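PDB 3VK9: glutathione S-transferase delta from Bombyx mori, which probably conjugates glutathione to electrophilic compounds, as a homodimeric delta-class glutathione transferase. Local coordinates for residues D96-F101 / T155-S160; C14-L19 / L161-S166; F142-K147 / Y178-R183. One frame throughout, in Å; residues are numbered along the deposited sequence. Where two conformers were deposited one is given.

Contact 1: residues D96-F101 / T155-S160; sequences DQRLYF and TVADLS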
# COMPACT_ATOMS: atom_id res chain seq x y z
N ASP A 96 2.63 -7.31 6.93
CA ASP A 96 1.87 -6.75 5.80
C ASP A 96 1.01 -5.53 6.22
O ASP A 96 1.00 -4.50 5.55
CB ASP A 96 0.97 -7.83 5.14
CG ASP A 96 1.77 -8.88 4.38
OD1 ASP A 96 2.87 -8.56 3.88
OD2 ASP A 96 1.30 -10.02 4.28
N GLN A 97 0.28 -5.67 7.33
CA GLN A 97 -0.52 -4.54 7.82
C GLN A 97 0.33 -3.29 7.97
O GLN A 97 -0.05 -2.22 7.51
CB GLN A 97 -1.21 -4.83 9.16
CG GLN A 97 -1.82 -3.57 9.74
CD GLN A 97 -2.70 -3.82 10.93
OE1 GLN A 97 -2.92 -4.96 11.33
NE2 GLN A 97 -3.21 -2.75 11.51
N ARG A 98 1.49 -3.44 8.60
CA ARG A 98 2.35 -2.28 8.83
C ARG A 98 2.87 -1.71 7.51
O ARG A 98 3.03 -0.50 7.38
CB ARG A 98 3.52 -2.61 9.78
CG ARG A 98 3.11 -3.08 11.17
CD ARG A 98 2.28 -2.03 11.91
NE ARG A 98 2.11 -2.41 13.31
CZ ARG A 98 0.94 -2.56 13.92
NH1 ARG A 98 -0.18 -2.33 13.27
NH2 ARG A 98 0.90 -2.92 15.19
N LEU A 99 3.12 -2.58 6.53
CA LEU A 99 3.54 -2.11 5.20
C LEU A 99 2.46 -1.25 4.53
O LEU A 99 2.76 -0.20 3.97
CB LEU A 99 3.98 -3.27 4.30
CG LEU A 99 5.31 -3.96 4.69
CD1 LEU A 99 5.52 -5.25 3.88
CD2 LEU A 99 6.49 -2.99 4.55
N TYR A 100 1.20 -1.68 4.62
CA TYR A 100 0.09 -0.91 4.07
C TYR A 100 -0.17 0.39 4.84
O TYR A 100 -0.51 1.42 4.25
CB TYR A 100 -1.16 -1.77 3.92
CG TYR A 100 -0.99 -2.73 2.78
CD1 TYR A 100 -1.07 -2.28 1.46
CD2 TYR A 100 -0.68 -4.08 3.01
CE1 TYR A 100 -0.89 -3.12 0.40
CE2 TYR A 100 -0.49 -4.95 1.93
CZ TYR A 100 -0.60 -4.45 0.63
OH TYR A 100 -0.43 -5.24 -0.46
N PHE A 101 0.05 0.35 6.15
CA PHE A 101 0.02 1.56 6.97
C PHE A 101 1.08 2.55 6.47
O PHE A 101 0.82 3.75 6.35
CB PHE A 101 0.29 1.20 8.43
CG PHE A 101 0.57 2.39 9.30
CD1 PHE A 101 -0.46 3.24 9.72
CD2 PHE A 101 1.87 2.64 9.75
CE1 PHE A 101 -0.20 4.33 10.55
CE2 PHE A 101 2.14 3.74 10.57
CZ PHE A 101 1.10 4.58 10.97
N THR A 155 11.75 -6.60 11.22
CA THR A 155 11.14 -7.10 9.97
C THR A 155 11.20 -6.07 8.84
O THR A 155 11.54 -4.90 9.06
CB THR A 155 9.67 -7.51 10.16
OG1 THR A 155 8.87 -6.34 10.43
CG2 THR A 155 9.52 -8.52 11.32
N VAL A 156 10.88 -6.50 7.62
CA VAL A 156 10.84 -5.57 6.52
C VAL A 156 9.90 -4.39 6.80
O VAL A 156 10.03 -3.34 6.17
CB VAL A 156 10.45 -6.27 5.19
CG1 VAL A 156 11.59 -7.17 4.72
CG2 VAL A 156 9.15 -7.07 5.38
N ALA A 157 8.94 -4.57 7.72
CA ALA A 157 8.08 -3.46 8.12
C ALA A 157 8.85 -2.34 8.84
O ALA A 157 8.62 -1.17 8.58
CB ALA A 157 6.92 -3.95 8.98
N ASP A 158 9.74 -2.71 9.76
CA ASP A 158 10.61 -1.70 10.39
C ASP A 158 11.44 -0.96 9.32
O ASP A 158 11.57 0.26 9.34
CB ASP A 158 11.53 -2.36 11.43
CG ASP A 158 10.77 -3.06 12.56
OD1 ASP A 158 10.17 -2.36 13.41
OD2 ASP A 158 10.77 -4.31 12.60
N LEU A 159 12.00 -1.70 8.39
CA LEU A 159 12.93 -1.12 7.44
C LEU A 159 12.22 -0.14 6.48
O LEU A 159 12.74 0.94 6.17
CB LEU A 159 13.65 -2.23 6.66
CG LEU A 159 14.42 -3.27 7.48
CD1 LEU A 159 15.12 -4.31 6.56
CD2 LEU A 159 15.43 -2.61 8.39
N SER A 160 11.04 -0.52 6.02
CA SER A 160 10.25 0.36 5.17
C SER A 160 9.78 1.58 5.96
O SER A 160 9.89 2.72 5.50
CB SER A 160 9.06 -0.40 4.57
OG SER A 160 8.32 0.43 3.70
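Leu99 reaches Ser160 and Val156 because its CG stands anti to its own carbonyl carbon (chi1 -70°), which carries the two methyls across to the second helix. CD2 ends over the backbone side of that helix, 3.6 Å from Ser160 CB and 3.9 Å from both Val156 O and Ala157 CA, while CD1 faces Val156 CG2 at a looser 4.3 Å. The branch thus straddles one turn of helix 156-160. Alongside it, Arg98 contributes only the root of its side chain: its CB meets Ala157 CB at 3.7 Å. The bend at chi2 (-60°) then takes the guanidinium off to Val149, whose carbonyl receives NE, and over Phe142 in a cation-pi contact. The small Ala157 is consistent with the close approach: the CA atoms of Leu99 and Ala157 are 5.6 Å apart, and the short axes run 14° from parallel. Ser160 offers its CB to the leucine and keeps its hydroxyl for Asp102, on the same long helix as Leu99. Leu99 also packs on Tyr100 of the second subunit, so the contact borders the dimer interface. The evidence for a well-formed helix start is polar: Thr155 N donates to Asp158 OD2 at 2.8 Å, using the carboxylate's anti lone pair, and Thr155 OG1 accepts from Ala157 N at 3.2 Å. Thr155 and Asp158 therefore make a capping box, the N-capping motif well known from the glutathione transferase fold at the start of this buried helix.

Contact 2: residues C14-L19 / L161-S166; sequences CRAVLL and LIASVS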
# COMPACT_ATOMS: atom_id res chain seq x y z
N CYS A 14 13.47 3.67 -2.04
CA CYS A 14 14.73 3.06 -2.45
C CYS A 14 15.53 2.61 -1.24
O CYS A 14 16.11 1.54 -1.25
CB CYS A 14 15.57 4.03 -3.28
SG CYS A 14 14.91 4.25 -4.95
N ARG A 15 15.59 3.46 -0.21
CA ARG A 15 16.30 3.13 1.02
C ARG A 15 15.69 1.91 1.73
O ARG A 15 16.39 1.18 2.42
CB ARG A 15 16.36 4.36 1.94
CG ARG A 15 17.28 5.47 1.37
CD ARG A 15 17.42 6.69 2.29
NE ARG A 15 16.46 7.73 1.97
CZ ARG A 15 15.46 8.11 2.77
NH1 ARG A 15 15.30 7.52 3.96
NH2 ARG A 15 14.65 9.08 2.38
N ALA A 16 14.38 1.72 1.60
CA ALA A 16 13.74 0.54 2.16
C ALA A 16 14.37 -0.72 1.56
O ALA A 16 14.68 -1.69 2.27
CB ALA A 16 12.24 0.56 1.90
N VAL A 17 14.58 -0.68 0.26
CA VAL A 17 15.18 -1.81 -0.42
C VAL A 17 16.67 -1.96 -0.09
O VAL A 17 17.15 -3.07 0.09
CB VAL A 17 14.95 -1.73 -1.95
CG1 VAL A 17 15.60 -2.89 -2.64
CG2 VAL A 17 13.45 -1.67 -2.25
N LEU A 18 17.40 -0.85 -0.03
CA LEU A 18 18.81 -0.93 0.34
C LEU A 18 18.95 -1.56 1.73
O LEU A 18 19.77 -2.43 1.95
CB LEU A 18 19.49 0.44 0.26
CG LEU A 18 19.53 0.96 -1.18
CD1 LEU A 18 19.91 2.45 -1.25
CD2 LEU A 18 20.47 0.10 -2.01
N LEU A 19 18.10 -1.14 2.67
CA LEU A 19 18.08 -1.74 4.00
C LEU A 19 17.81 -3.26 3.99
O LEU A 19 18.48 -4.03 4.69
CB LEU A 19 17.04 -1.04 4.87
CG LEU A 19 17.41 0.37 5.35
CD1 LEU A 19 16.18 1.10 5.91
CD2 LEU A 19 18.53 0.32 6.36
N LEU A 161 9.27 1.35 7.17
CA LEU A 161 8.78 2.46 7.99
C LEU A 161 9.88 3.41 8.42
O LEU A 161 9.67 4.62 8.52
CB LEU A 161 7.99 1.95 9.22
CG LEU A 161 6.48 1.74 9.00
CD1 LEU A 161 5.84 0.91 10.12
CD2 LEU A 161 5.72 3.06 8.79
N ILE A 162 11.07 2.88 8.68
CA ILE A 162 12.12 3.77 9.12
C ILE A 162 12.63 4.60 7.96
O ILE A 162 12.94 5.77 8.14
CB ILE A 162 13.27 3.08 9.92
CG1 ILE A 162 14.03 4.14 10.73
CG2 ILE A 162 14.21 2.33 9.00
CD1 ILE A 162 14.81 3.61 11.90
N ALA A 163 12.64 4.04 6.75
CA ALA A 163 13.01 4.83 5.58
C ALA A 163 12.05 6.01 5.41
O ALA A 163 12.47 7.13 5.10
CB ALA A 163 13.05 3.98 4.32
N SER A 164 10.76 5.76 5.63
CA SER A 164 9.76 6.84 5.61
C SER A 164 9.95 7.83 6.77
O SER A 164 10.19 9.02 6.55
CB SER A 164 8.35 6.26 5.65
OG SER A 164 8.13 5.44 4.52
N VAL A 165 9.85 7.33 8.00
CA VAL A 165 9.98 8.17 9.21
C VAL A 165 11.25 9.02 9.25
O VAL A 165 11.20 10.21 9.59
CB VAL A 165 9.89 7.36 10.53
CG1 VAL A 165 10.16 8.28 11.72
CG2 VAL A 165 8.53 6.67 10.68
N SER A 166 12.38 8.42 8.90
CA SER A 166 13.62 9.20 8.84
C SER A 166 13.52 10.40 7.89
O SER A 166 14.02 11.49 8.19
CB SER A 166 14.84 8.30 8.52
OG SER A 166 14.81 7.78 7.19
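The guanidinium of Arg15 has Ser166 OG at its edge, near its plane, whereas Ala163 O lies obliquely, 29° out of that plane. Both are met by NH1. The bond to Ala163 O, 3.1 Å from NH1, falls on a lone pair in the carbonyl plane; the one to Ser166 OG, 3.3 Å from NH1, is weak and strongly bent (121°). Further partners grip the same group: Asn199 OD1 accepts from NH1, and NH2 is bound by Gly10 O and Ser167 OG. The named partners of NH1 and NH2 are all uncharged oxygens, and so many bonds would probably fix the rotation of the group. Ser166 OG donates to Ile162 O at 2.9 Å, which leaves its acceptor side to Asn199 ND2 and, weakly, to Arg15 NH1.

Beneath the polar end, the backbones come close through small residues. Ala163 CB points into helix 14-19 and sits 3.8 Å from Ala16 N and 4.1 Å from Arg15 CB, consistent with the 8.4 Å separation of the short axes. One turn further along helix 14-19, Leu19 CD1 touches Ile162 CG2 at 3.9 Å, the two side chains crossing at about a right angle. The segments themselves cross at 137°. Helix 12-24, of the thioredoxin-like domain, is thereby joined to helix 156-167 of the all-helical domain; helix 195-213 covers Leu19 and Ser166 with Ala198 and Leu203, helix 179-191 flanks Ile162, and helix 89-119 lies behind Leu161 and Ser164.

Contact 3: residues F142-K147 / Y178-R183; sequences FLEGQK and YANVKR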
# COMPACT_ATOMS: atom_id res chain seq x y z
N PHE A 142 1.11 1.53 18.08
CA PHE A 142 1.60 0.24 17.59
C PHE A 142 2.83 -0.22 18.38
O PHE A 142 3.07 -1.41 18.55
CB PHE A 142 1.98 0.30 16.11
CG PHE A 142 0.85 0.73 15.20
CD1 PHE A 142 -0.47 0.60 15.60
CD2 PHE A 142 1.12 1.28 13.96
CE1 PHE A 142 -1.50 1.01 14.76
CE2 PHE A 142 0.10 1.69 13.13
CZ PHE A 142 -1.22 1.55 13.54
N LEU A 143 3.62 0.76 18.83
CA LEU A 143 4.91 0.50 19.45
C LEU A 143 4.81 0.42 20.98
O LEU A 143 5.80 0.15 21.66
CB LEU A 143 5.90 1.61 19.03
CG LEU A 143 6.36 1.45 17.58
CD1 LEU A 143 7.16 2.68 17.10
CD2 LEU A 143 7.16 0.15 17.44
N GLU A 144 3.61 0.62 21.52
CA GLU A 144 3.44 0.57 22.97
C GLU A 144 3.73 -0.84 23.48
O GLU A 144 3.08 -1.81 23.10
CB GLU A 144 2.07 1.07 23.41
CG GLU A 144 1.84 1.03 24.94
CD GLU A 144 2.67 2.05 25.72
OE1 GLU A 144 2.89 3.18 25.22
OE2 GLU A 144 3.10 1.72 26.85
N GLY A 145 4.73 -0.95 24.34
CA GLY A 145 5.16 -2.23 24.87
C GLY A 145 5.85 -3.14 23.86
O GLY A 145 5.96 -4.34 24.09
N GLN A 146 6.29 -2.57 22.74
CA GLN A 146 6.92 -3.35 21.67
C GLN A 146 8.28 -2.82 21.24
O GLN A 146 8.45 -1.62 21.01
CB GLN A 146 5.98 -3.39 20.47
CG GLN A 146 4.63 -3.98 20.81
CD GLN A 146 4.65 -5.49 20.80
OE1 GLN A 146 5.27 -6.11 19.92
NE2 GLN A 146 3.97 -6.10 21.76
N LYS A 147 9.25 -3.71 21.08
CA LYS A 147 10.57 -3.35 20.58
C LYS A 147 10.53 -2.94 19.11
O LYS A 147 11.17 -1.97 18.71
CB LYS A 147 11.52 -4.54 20.73
CG LYS A 147 12.99 -4.23 20.50
CD LYS A 147 13.81 -5.51 20.62
CE LYS A 147 15.22 -5.30 21.15
NZ LYS A 147 16.08 -4.56 20.20
N TYR A 178 7.20 11.68 20.07
CA TYR A 178 6.48 10.46 20.39
C TYR A 178 7.46 9.46 20.97
O TYR A 178 8.31 8.93 20.25
CB TYR A 178 5.75 9.94 19.14
CG TYR A 178 4.79 10.98 18.62
CD1 TYR A 178 5.17 11.87 17.61
CD2 TYR A 178 3.52 11.12 19.17
CE1 TYR A 178 4.30 12.85 17.15
CE2 TYR A 178 2.64 12.10 18.71
CZ TYR A 178 3.03 12.96 17.70
OH TYR A 178 2.15 13.92 17.24
N ALA A 179 7.33 9.22 22.27
CA ALA A 179 8.32 8.47 23.04
C ALA A 179 8.59 7.06 22.50
O ALA A 179 9.75 6.64 22.38
CB ALA A 179 7.94 8.43 24.54
N ASN A 180 7.52 6.32 22.19
CA ASN A 180 7.72 4.99 21.63
C ASN A 180 8.37 5.03 20.25
O ASN A 180 9.24 4.20 19.93
CB ASN A 180 6.41 4.22 21.56
CG ASN A 180 5.80 4.01 22.92
OD1 ASN A 180 6.52 3.88 23.91
ND2 ASN A 180 4.47 3.98 22.98
N VAL A 181 7.94 5.97 19.42
CA VAL A 181 8.55 6.15 18.10
C VAL A 181 10.05 6.44 18.27
O VAL A 181 10.89 5.83 17.61
CB VAL A 181 7.86 7.27 17.27
CG1 VAL A 181 8.60 7.48 15.96
CG2 VAL A 181 6.36 6.92 16.99
N LYS A 182 10.37 7.36 19.19
CA LYS A 182 11.77 7.74 19.44
C LYS A 182 12.59 6.50 19.83
O LYS A 182 13.68 6.29 19.29
CB LYS A 182 11.83 8.81 20.52
CG LYS A 182 13.24 9.32 20.87
CD LYS A 182 13.17 10.34 21.99
CE LYS A 182 14.54 10.78 22.46
NZ LYS A 182 14.45 12.07 23.21
N ARG A 183 12.07 5.70 20.76
CA ARG A 183 12.73 4.47 21.22
C ARG A 183 12.98 3.50 20.06
O ARG A 183 14.11 3.04 19.83
CB ARG A 183 11.89 3.79 22.31
CG ARG A 183 12.43 2.43 22.71
CD ARG A 183 11.61 1.74 23.81
NE ARG A 183 10.15 1.77 23.60
CZ ARG A 183 9.49 1.05 22.70
NH1 ARG A 183 10.13 0.25 21.86
NH2 ARG A 183 8.16 1.14 22.62
O HOH W 1 6.35 1.45 25.35
O HOH W 2 12.62 -0.51 20.45
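Arg183 and the turn at Leu143-Gln146 meet edge-on: the guanidinium points its N-H groups at two carbonyls of the loop. Its chain is bent at chi3 (46°), which brings NH2 to 2.7 Å from Leu143 O and NH1 to 2.7 Å from Gln146 O. Leu143 O lies in the guanidinium plane, while Gln146 O is tilted 22° from it and takes a second, weak bond from NH2. Asn180 O lies 4.2 Å above one face of the guanidinium. Leu143 O also closes the type II turn by accepting Gln146 N, and the two donors arrive from opposite faces of its carbonyl plane. An alanine in place of Arg183 removes the donor to both carbonyls, and the turn, held at Leu143 O by Gln146 N, would probably be freer to move against helix 179-191. Water 2 bridges Arg183 NH1 to Lys147 O, and water 1 links Gly145 N to Asn180 OD1.

Asn180 projects into the loop, its CB 3.7 Å from Leu143 CB. Its ND2 donates to Glu144 OE1 at 2.9 Å, from above a carboxylate plane turned 65° from the amide; Glu144 has two conformers, so this bond is less certain. Leu143 CD1 reaches Val181 CA at 3.9 Å. The loop leaves helix 126-142, whose Asp140 binds Asn180 ND2 and Val181 N, tying the start of helix 179-191 to that helix and to the turn, with Trp184 covering Leu143.

In the fold
Contacts 1 and 2 are wholly buried and share helix 156-167, its first turns facing 96-101 and its later ones 14-19; they abut where Ser160 and Leu159 pack on Ala16 and Leu19. Contact 1 is apolar across its interface and stays among helices of the C-terminal region, near the dimer partner. Contact 2, its centre about 3 Å from the centre of the chain, joins the two domains and adds a buried arginine to its alanine packing. Contact 3, its centre about 18 Å from that point, is partly exposed, and there an arginine instead grips loop carbonyls with help from waters. It reaches contact 1 through Phe142, which packs on Arg98 and Phe101, but does not touch contact 2.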